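Polyporopepsin (Irpex lacteus, PDB 1WKR) cleaves peptide bonds with broad specificity as a pepsin-like aspartic endopeptidase of family A1, and clots milk. Local coordinates at residues A[181-184]-A[185-188]; A[61-65]-A[66-70]; A[268-271]-A[272-275]. All coordinates share one frame; numbering follows the deposited sequence.

Contact 1: A[181-184]-A[185-188]; sequences STSP and ASAY
Thr182 reaches across the turn with its backbone carbonyl to Ser186. The peptide bond before Pro184 is cis, and the chain turns sharply there, just ahead of a short 3-10 segment, residues 185-187. Ser186 N donates to Thr182 O at 2.9 Å. This bond is well bent at the hydrogen, 135°, and it closes the loop around the cis proline. Within the 3-10 turn, Ala187 N donates to Pro184 O at 3.0 Å. The bond is straighter, but the N-H comes from above the carbonyl plane. Tyr188 N continues the pattern by bonding to Ala185 O.

The side chains fill in round these carbonyls. Ser186 sits over the Thr182 carbonyl, with CB 3.3 Å from Thr182 O. Its chi1 of 63° sets OG between its own backbone N and carbonyl carbon, and turns it to Ser183, where it lies 3.5 Å from Ser183 CA. Ala185 CB packs against the same Thr182 O from 3.7 Å. Ala187 CB lies 3.5 Å from Pro184 O. The Tyr188 ring meets that oxygen with its edge: CD1 is 3.3 Å from Pro184 O, which lies near the ring plane. The phenol OH points on to the bound pepstatin, where it hydrogen-bonds the inhibitor backbone. The ring also packs on a modified side chain of that peptide, so the turn delivers Tyr188 to the active-site cleft, with its side chain about 6 Å from that of the catalytic Asp212.

The turn links strand 175-178 to strand 190-197. Ala185 and Tyr188 rest on Ile210 of strand 207-211, while Ala187 faces the loop residues Asp111 and Leu112.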
ATOM      1  N   SER A 181     -18.410   2.635   6.070  1.00  6.97           N
ATOM      2  CA  SER A 181     -19.630   1.971   5.577  1.00  7.63           C
ATOM      3  C   SER A 181     -19.878   2.271   4.124  1.00  6.62           C
ATOM      4  O   SER A 181     -20.765   1.633   3.499  1.00  7.92           O
ATOM      5  CB  SER A 181     -20.882   2.451   6.365  1.00  8.87           C
ATOM      6  OG  SER A 181     -21.105   3.819   6.103  1.00 17.76           O
ATOM      7  N   THR A 182     -19.173   3.199   3.527  1.00  7.06           N
ATOM      8  CA  THR A 182     -19.406   3.657   2.159  1.00  6.39           C
ATOM      9  C   THR A 182     -18.754   2.782   1.168  1.00  7.70           C
ATOM     10  O   THR A 182     -17.511   2.487   1.311  1.00  7.08           O
ATOM     11  CB  THR A 182     -18.914   5.102   2.013  1.00  7.85           C
ATOM     12  OG1 THR A 182     -19.761   5.929   2.826  1.00  9.79           O
ATOM     13  CG2 THR A 182     -18.976   5.561   0.617  1.00  8.17           C
ATOM     14  N   SER A 183     -19.443   2.272   0.179  1.00  7.20           N
ATOM     15  CA  SER A 183     -18.947   1.458  -0.872  1.00  6.92           C
ATOM     16  C   SER A 183     -18.503   2.276  -2.102  1.00  6.23           C
ATOM     17  O   SER A 183     -19.169   3.336  -2.355  1.00  8.00           O
ATOM     18  CB  SER A 183     -20.061   0.415  -1.293  1.00  6.41           C
ATOM     19  OG  SER A 183     -19.518  -0.560  -2.293  0.30  7.17           O
ATOM     20  N   PRO A 184     -17.524   1.925  -2.871  1.00  5.55           N
ATOM     21  CA  PRO A 184     -16.753   0.652  -2.739  1.00  6.21           C
ATOM     22  C   PRO A 184     -15.532   0.737  -1.826  1.00  5.80           C
ATOM     23  O   PRO A 184     -14.860  -0.313  -1.678  1.00  5.68           O
ATOM     24  CB  PRO A 184     -16.328   0.366  -4.181  1.00  7.10           C
ATOM     25  CG  PRO A 184     -16.170   1.741  -4.811  1.00  6.20           C
ATOM     26  CD  PRO A 184     -17.191   2.617  -4.128  1.00  6.62           C
ATOM     27  N   ALA A 185     -15.214   1.886  -1.213  1.00  5.08           N
ATOM     28  CA  ALA A 185     -14.057   1.925  -0.292  1.00  4.67           C
ATOM     29  C   ALA A 185     -14.154   0.898   0.793  1.00  4.76           C
ATOM     30  O   ALA A 185     -13.132   0.360   1.239  1.00  5.07           O
ATOM     31  CB  ALA A 185     -13.986   3.309   0.360  1.00  4.83           C
ATOM     32  N   SER A 186     -15.376   0.528   1.225  1.00  4.55           N
ATOM     33  CA  SER A 186     -15.595  -0.452   2.275  1.00  5.35           C
ATOM     34  C   SER A 186     -15.065  -1.842   1.951  1.00  5.92           C
ATOM     35  O   SER A 186     -14.896  -2.639   2.918  1.00  6.56           O
ATOM     36  CB  SER A 186     -17.087  -0.526   2.595  1.00  6.04           C
ATOM     37  OG  SER A 186     -17.778  -0.987   1.403  1.00  7.35           O
ATOM     38  N   ALA A 187     -14.814  -2.159   0.706  1.00  4.75           N
ATOM     39  CA  ALA A 187     -14.281  -3.491   0.339  1.00  5.55           C
ATOM     40  C   ALA A 187     -12.806  -3.573   0.618  1.00  5.65           C
ATOM     41  O   ALA A 187     -12.220  -4.660   0.636  1.00  5.84           O
ATOM     42  CB  ALA A 187     -14.573  -3.733  -1.144  1.00  6.70           C
ATOM     43  N   TYR A 188     -12.102  -2.416   0.712  1.00  4.79           N
ATOM     44  CA  TYR A 188     -10.648  -2.311   0.925  1.00  4.59           C
ATOM     45  C   TYR A 188     -10.412  -1.959   2.346  1.00  4.54           C
ATOM     46  O   TYR A 188     -11.303  -2.043   3.221  1.00  4.52           O
ATOM     47  CB  TYR A 188     -10.119  -1.238  -0.070  1.00  4.76           C
ATOM     48  CG  TYR A 188     -10.403  -1.457  -1.518  1.00  5.01           C
ATOM     49  CD1 TYR A 188     -11.715  -1.103  -2.041  1.00  5.82           C
ATOM     50  CD2 TYR A 188      -9.501  -2.023  -2.389  1.00  4.76           C
ATOM     51  CE1 TYR A 188     -12.000  -1.359  -3.373  1.00  6.16           C
ATOM     52  CE2 TYR A 188      -9.839  -2.299  -3.721  1.00  4.73           C
ATOM     53  CZ  TYR A 188     -11.074  -1.922  -4.179  1.00  5.03           C
ATOM     54  OH  TYR A 188     -11.434  -2.196  -5.504  1.00  6.60           O
TER

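Contact 2: A[61-65]-A[66-70]; sequences VTYGS and GSFSG
Val61 and Phe68 face each other as an antiparallel hydrogen-bonded pair at the end of a beta hairpin. Val61 N to Phe68 O and Phe68 N to Val61 O are both 3.0 Å, and both are close to straight. Nearer the turn, Tyr63 N donates to Gly66 O at 2.8 Å.

The tight side carries Val61, Tyr63 and Phe68. Val61 CG2 touches the Phe68 ring at CE1, 3.6 Å away. The other methyl, Val61 CG1, lies over one face of the Tyr63 ring near its rim. Chi1 of -53° puts Tyr63 CG anti to its carbonyl carbon, and the ring runs back along the hairpin. One edge of it passes Ser67 CA, 3.8 Å from Tyr63 CD2. The phenol oxygen then meets the edge of the Phe68 ring, OH to CD1 3.6 Å. The same OH has a weak hydrogen bond to Trp39 NE1.

The opposite face is loose. Thr62 and Ser67 form a non-hydrogen-bonded pair there, and their nearest approach is 4.4 Å, from Thr62 CA to Ser67 CB. Thr62 is exposed to solvent. At the tip, Gly64 and Ser65 make backbone hydrogen bonds with the bound inhibitor, and Ser65 OG makes another with its backbone. This is the flap of pepsin-like proteases, here closed over pepstatin, with the Tyr63 side chain about 4 Å from that of catalytic Asp32.

Strands 57-62 and 67-79 form the hairpin. Strand 67-79 also pairs with strand 82-96, Ser67 bonding through its backbone to Ser96, and Phe68 stacks on Trp39 from strand 39-40.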
ATOM      1  N   VAL A  61      -6.675 -11.143 -11.749  1.00  5.56           N
ATOM      2  CA  VAL A  61      -6.879  -9.872 -11.021  1.00  5.99           C
ATOM      3  C   VAL A  61      -6.535  -8.707 -11.953  1.00  4.95           C
ATOM      4  O   VAL A  61      -5.483  -8.701 -12.565  1.00  5.93           O
ATOM      5  CB  VAL A  61      -6.062  -9.781  -9.688  1.00  5.45           C
ATOM      6  CG1 VAL A  61      -6.356  -8.471  -8.978  1.00  7.23           C
ATOM      7  CG2 VAL A  61      -6.371 -11.035  -8.796  1.00  7.60           C
ATOM      8  N   THR A  62      -7.402  -7.690 -11.928  1.00  5.09           N
ATOM      9  CA  THR A  62      -7.145  -6.445 -12.635  1.00  6.13           C
ATOM     10  C   THR A  62      -6.844  -5.317 -11.634  1.00  5.58           C
ATOM     11  O   THR A  62      -7.613  -5.126 -10.657  1.00  6.35           O
ATOM     12  CB  THR A  62      -8.350  -6.058 -13.521  1.00  6.71           C
ATOM     13  OG1 THR A  62      -8.505  -7.059 -14.536  1.00  7.00           O
ATOM     14  CG2 THR A  62      -8.139  -4.748 -14.293  1.00  8.43           C
ATOM     15  N   TYR A  63      -5.781  -4.628 -11.862  1.00  5.41           N
ATOM     16  CA  TYR A  63      -5.340  -3.507 -10.953  1.00  5.80           C
ATOM     17  C   TYR A  63      -5.425  -2.191 -11.684  1.00  6.23           C
ATOM     18  O   TYR A  63      -5.595  -2.128 -12.898  1.00  7.45           O
ATOM     19  CB  TYR A  63      -3.941  -3.752 -10.476  1.00  6.07           C
ATOM     20  CG  TYR A  63      -3.660  -5.103  -9.817  1.00  5.24           C
ATOM     21  CD1 TYR A  63      -3.855  -5.309  -8.471  1.00  5.11           C
ATOM     22  CD2 TYR A  63      -3.240  -6.147 -10.619  1.00  5.91           C
ATOM     23  CE1 TYR A  63      -3.595  -6.571  -7.899  1.00  5.82           C
ATOM     24  CE2 TYR A  63      -2.976  -7.408 -10.065  1.00  6.44           C
ATOM     25  CZ  TYR A  63      -3.169  -7.590  -8.719  1.00  4.80           C
ATOM     26  OH  TYR A  63      -2.938  -8.866  -8.201  1.00  5.77           O
ATOM     27  N   GLY A  64      -5.242  -1.100 -10.969  1.00  5.89           N
ATOM     28  CA  GLY A  64      -5.174   0.241 -11.597  1.00  6.61           C
ATOM     29  C   GLY A  64      -4.071   0.288 -12.590  1.00  7.13           C
ATOM     30  O   GLY A  64      -4.336   0.805 -13.759  1.00  7.59           O
ATOM     31  N   SER A  65      -2.895  -0.159 -12.341  1.00  5.84           N
ATOM     32  CA  SER A  65      -1.754  -0.025 -13.249  1.00  6.27           C
ATOM     33  C   SER A  65      -1.230  -1.323 -13.875  1.00  7.09           C
ATOM     34  O   SER A  65      -0.169  -1.408 -14.368  1.00  8.99           O
ATOM     35  CB  SER A  65      -0.593   0.662 -12.562  1.00  6.79           C
ATOM     36  OG  SER A  65      -0.176  -0.024 -11.400  1.00  6.49           O
ATOM     37  N   GLY A  66      -2.042  -2.410 -13.740  1.00  7.26           N
ATOM     38  CA  GLY A  66      -1.621  -3.688 -14.336  1.00  7.91           C
ATOM     39  C   GLY A  66      -2.635  -4.771 -14.115  1.00  6.33           C
ATOM     40  O   GLY A  66      -3.770  -4.501 -13.840  1.00  6.82           O
ATOM     41  N   SER A  67      -2.132  -6.009 -14.278  1.00  6.90           N
ATOM     42  CA  SER A  67      -3.064  -7.150 -14.240  1.00  7.48           C
ATOM     43  C   SER A  67      -2.219  -8.410 -14.187  1.00  6.43           C
ATOM     44  O   SER A  67      -1.044  -8.431 -14.527  1.00  7.70           O
ATOM     45  CB  SER A  67      -3.956  -7.238 -15.486  1.00  9.53           C
ATOM     46  OG  SER A  67      -3.203  -7.309 -16.584  1.00 12.96           O
ATOM     47  N   PHE A  68      -2.856  -9.520 -13.786  1.00  6.31           N
ATOM     48  CA  PHE A  68      -2.258 -10.857 -13.972  1.00  6.32           C
ATOM     49  C   PHE A  68      -3.372 -11.874 -14.130  1.00  5.48           C
ATOM     50  O   PHE A  68      -4.475 -11.696 -13.676  1.00  6.47           O
ATOM     51  CB  PHE A  68      -1.252 -11.252 -12.836  1.00  7.06           C
ATOM     52  CG  PHE A  68      -1.885 -12.083 -11.731  1.00  6.10           C
ATOM     53  CD1 PHE A  68      -2.588 -11.495 -10.696  1.00  6.31           C
ATOM     54  CD2 PHE A  68      -1.808 -13.484 -11.760  1.00  6.80           C
ATOM     55  CE1 PHE A  68      -3.129 -12.291  -9.688  1.00  7.12           C
ATOM     56  CE2 PHE A  68      -2.372 -14.260 -10.765  1.00  7.11           C
ATOM     57  CZ  PHE A  68      -3.071 -13.677  -9.742  1.00  7.24           C
ATOM     58  N   SER A  69      -3.010 -12.987 -14.732  1.00  5.91           N
ATOM     59  CA  SER A  69      -3.904 -14.156 -14.710  1.00  7.49           C
ATOM     60  C   SER A  69      -3.004 -15.393 -14.722  1.00  6.18           C
ATOM     61  O   SER A  69      -1.913 -15.413 -15.212  1.00  6.71           O
ATOM     62  CB  SER A  69      -4.922 -14.117 -15.866  1.00  9.17           C
ATOM     63  OG  SER A  69      -4.266 -14.033 -17.031  1.00 10.34           O
ATOM     64  N   GLY A  70      -3.638 -16.478 -14.247  1.00  5.58           N
ATOM     65  CA  GLY A  70      -2.911 -17.772 -14.190  1.00  6.04           C
ATOM     66  C   GLY A  70      -3.757 -18.829 -13.548  1.00  5.95           C
ATOM     67  O   GLY A  70      -4.954 -18.917 -13.725  1.00  6.30           O
TER

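Contact 3: A[268-271]-A[272-275]; sequences TANA and QIWP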
ATOM      1  N   THR A 268       3.813  16.930   5.938  1.00  4.12           N
ATOM      2  CA  THR A 268       4.553  18.211   5.805  1.00  4.01           C
ATOM      3  C   THR A 268       4.934  18.482   4.373  1.00  3.86           C
ATOM      4  O   THR A 268       4.811  17.627   3.482  1.00  4.06           O
ATOM      5  CB  THR A 268       5.840  18.152   6.662  1.00  4.09           C
ATOM      6  OG1 THR A 268       6.657  17.074   6.123  1.00  4.97           O
ATOM      7  CG2 THR A 268       5.565  17.895   8.146  1.00  5.67           C
ATOM      8  N   ALA A 269       5.427  19.712   4.148  1.00  3.83           N
ATOM      9  CA  ALA A 269       5.934  20.072   2.825  1.00  3.75           C
ATOM     10  C   ALA A 269       6.945  19.068   2.329  1.00  4.07           C
ATOM     11  O   ALA A 269       6.833  18.581   1.163  1.00  4.80           O
ATOM     12  CB  ALA A 269       6.563  21.468   2.873  1.00  4.82           C
ATOM     13  N   ASN A 270       7.913  18.667   3.140  1.00  3.94           N
ATOM     14  CA  ASN A 270       8.921  17.756   2.642  1.00  4.01           C
ATOM     15  C   ASN A 270       8.305  16.369   2.298  1.00  4.23           C
ATOM     16  O   ASN A 270       8.738  15.687   1.354  1.00  4.18           O
ATOM     17  CB  ASN A 270      10.057  17.561   3.653  1.00  4.63           C
ATOM     18  CG  ASN A 270      11.216  16.803   3.050  1.00  3.54           C
ATOM     19  OD1 ASN A 270      11.439  15.631   3.322  1.00  4.66           O
ATOM     20  ND2 ASN A 270      12.032  17.533   2.253  1.00  4.96           N
ATOM     21  N   ALA A 271       7.311  15.963   3.107  1.00  3.37           N
ATOM     22  CA  ALA A 271       6.628  14.679   2.850  1.00  3.73           C
ATOM     23  C   ALA A 271       5.850  14.711   1.555  1.00  3.36           C
ATOM     24  O   ALA A 271       5.484  13.633   1.030  1.00  3.94           O
ATOM     25  CB  ALA A 271       5.659  14.391   3.993  1.00  3.42           C
ATOM     26  N   GLN A 272       5.522  15.889   1.020  1.00  3.21           N
ATOM     27  CA  GLN A 272       4.745  16.015  -0.226  1.00  3.23           C
ATOM     28  C   GLN A 272       5.580  15.938  -1.463  1.00  3.45           C
ATOM     29  O   GLN A 272       5.021  15.997  -2.557  1.00  4.05           O
ATOM     30  CB  GLN A 272       3.971  17.340  -0.215  1.00  3.98           C
ATOM     31  CG  GLN A 272       2.765  17.318   0.749  1.00  3.57           C
ATOM     32  CD  GLN A 272       2.175  18.698   0.904  1.00  3.75           C
ATOM     33  OE1 GLN A 272       1.668  19.288  -0.057  1.00  5.85           O
ATOM     34  NE2 GLN A 272       2.274  19.253   2.075  1.00  4.99           N
ATOM     35  N   ILE A 273       6.906  15.794  -1.332  1.00  3.84           N
ATOM     36  CA  ILE A 273       7.796  15.804  -2.518  1.00  3.98           C
ATOM     37  C   ILE A 273       8.491  14.473  -2.667  1.00  4.32           C
ATOM     38  O   ILE A 273       8.732  13.736  -1.703  1.00  4.60           O
ATOM     39  CB  ILE A 273       8.798  17.007  -2.515  1.00  4.10           C
ATOM     40  CG1 ILE A 273      10.023  16.733  -1.631  1.00  4.37           C
ATOM     41  CG2 ILE A 273       8.043  18.279  -2.168  1.00  4.75           C
ATOM     42  CD1 ILE A 273      11.057  17.842  -1.696  1.00  5.03           C
ATOM     43  N   TRP A 274       8.842  14.133  -3.941  1.00  4.06           N
ATOM     44  CA  TRP A 274       9.637  12.966  -4.254  1.00  4.19           C
ATOM     45  C   TRP A 274      11.067  13.161  -3.730  1.00  4.19           C
ATOM     46  O   TRP A 274      11.548  14.334  -3.778  1.00  4.78           O
ATOM     47  CB  TRP A 274       9.623  12.751  -5.774  1.00  4.83           C
ATOM     48  CG  TRP A 274      10.354  11.559  -6.262  1.00  6.13           C
ATOM     49  CD1 TRP A 274      11.639  11.461  -6.611  1.00  6.73           C
ATOM     50  CD2 TRP A 274       9.804  10.221  -6.391  1.00  8.02           C
ATOM     51  NE1 TRP A 274      11.984  10.153  -6.949  1.00  8.04           N
ATOM     52  CE2 TRP A 274      10.866   9.404  -6.804  1.00  8.30           C
ATOM     53  CE3 TRP A 274       8.565   9.644  -6.142  1.00 10.10           C
ATOM     54  CZ2 TRP A 274      10.724   7.967  -7.014  1.00 10.48           C
ATOM     55  CZ3 TRP A 274       8.364   8.287  -6.408  1.00 11.85           C
ATOM     56  CH2 TRP A 274       9.443   7.458  -6.768  1.00 11.07           C
ATOM     57  N   PRO A 275      11.743  12.158  -3.240  1.00  4.38           N
ATOM     58  CA  PRO A 275      13.139  12.347  -2.766  1.00  4.74           C
ATOM     59  C   PRO A 275      14.025  12.890  -3.875  1.00  5.23           C
ATOM     60  O   PRO A 275      14.267  12.228  -4.897  1.00  5.86           O
ATOM     61  CB  PRO A 275      13.547  10.930  -2.332  1.00  5.90           C
ATOM     62  CG  PRO A 275      12.586   9.972  -2.973  1.00  6.74           C
ATOM     63  CD  PRO A 275      11.293  10.769  -3.029  1.00  6.03           C
TER
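Gln272 N meets two carbonyls of the preceding turn. It donates to Ala269 O at 3.0 Å, from above the carbonyl plane, and makes a weak bond to Thr268 O. The side chain folds back over the same turn. Chi1 of -74° sets CG beside the backbone N, 3.4 Å from Thr268 O. The chain then extends to bring NE2 to that oxygen in a second weak bond, 3.3 Å long. NE2 also bonds Leu267 O and Gln254 O, and OE1 bonds Tyr228 OH. Both ends of this buried amide are therefore engaged.

The turn is a short 3-10 stretch that follows strand 263-267. Thr268 opens it with an ST motif, its OG1 accepting from Ala271 N at 3.3 Å.

Ile273 N continues with a straight but long bond to Asn270 O, 3.3 Å. Its CG1 packs 3.4 Å from Asn270 O, and CG2 lies 3.6 Å from Ala269 O. Ile273 CD1 approaches the Asn270 amide, whose ND2 is bound to the C-terminal Asn340 O and to Tyr250 OH. Trp274 turns away from the turn, and its NE1 bonds Leu278 O.

Contacts 1 and 2 border the catalytic cleft. Both are partly buried, and each offers a tyrosine to the bound inhibitor, yet their nearest atoms are about 7 Å apart. Contact 3 is the most buried of the three and lies away from the annotated sites. Contacts 1 and 3 are 3-10 turns between strands, whereas 61-70 is a beta hairpin. Their chemistry differs accordingly. The hairpin packs aromatic and aliphatic side chains on one face and keeps small polar ones on the other. Contact 1 works mainly through backbone carbonyls round a cis proline. Contact 3 adds buried amide side chains with several partners each. Only contact 2 is built on strands, 57-62 and 67-79.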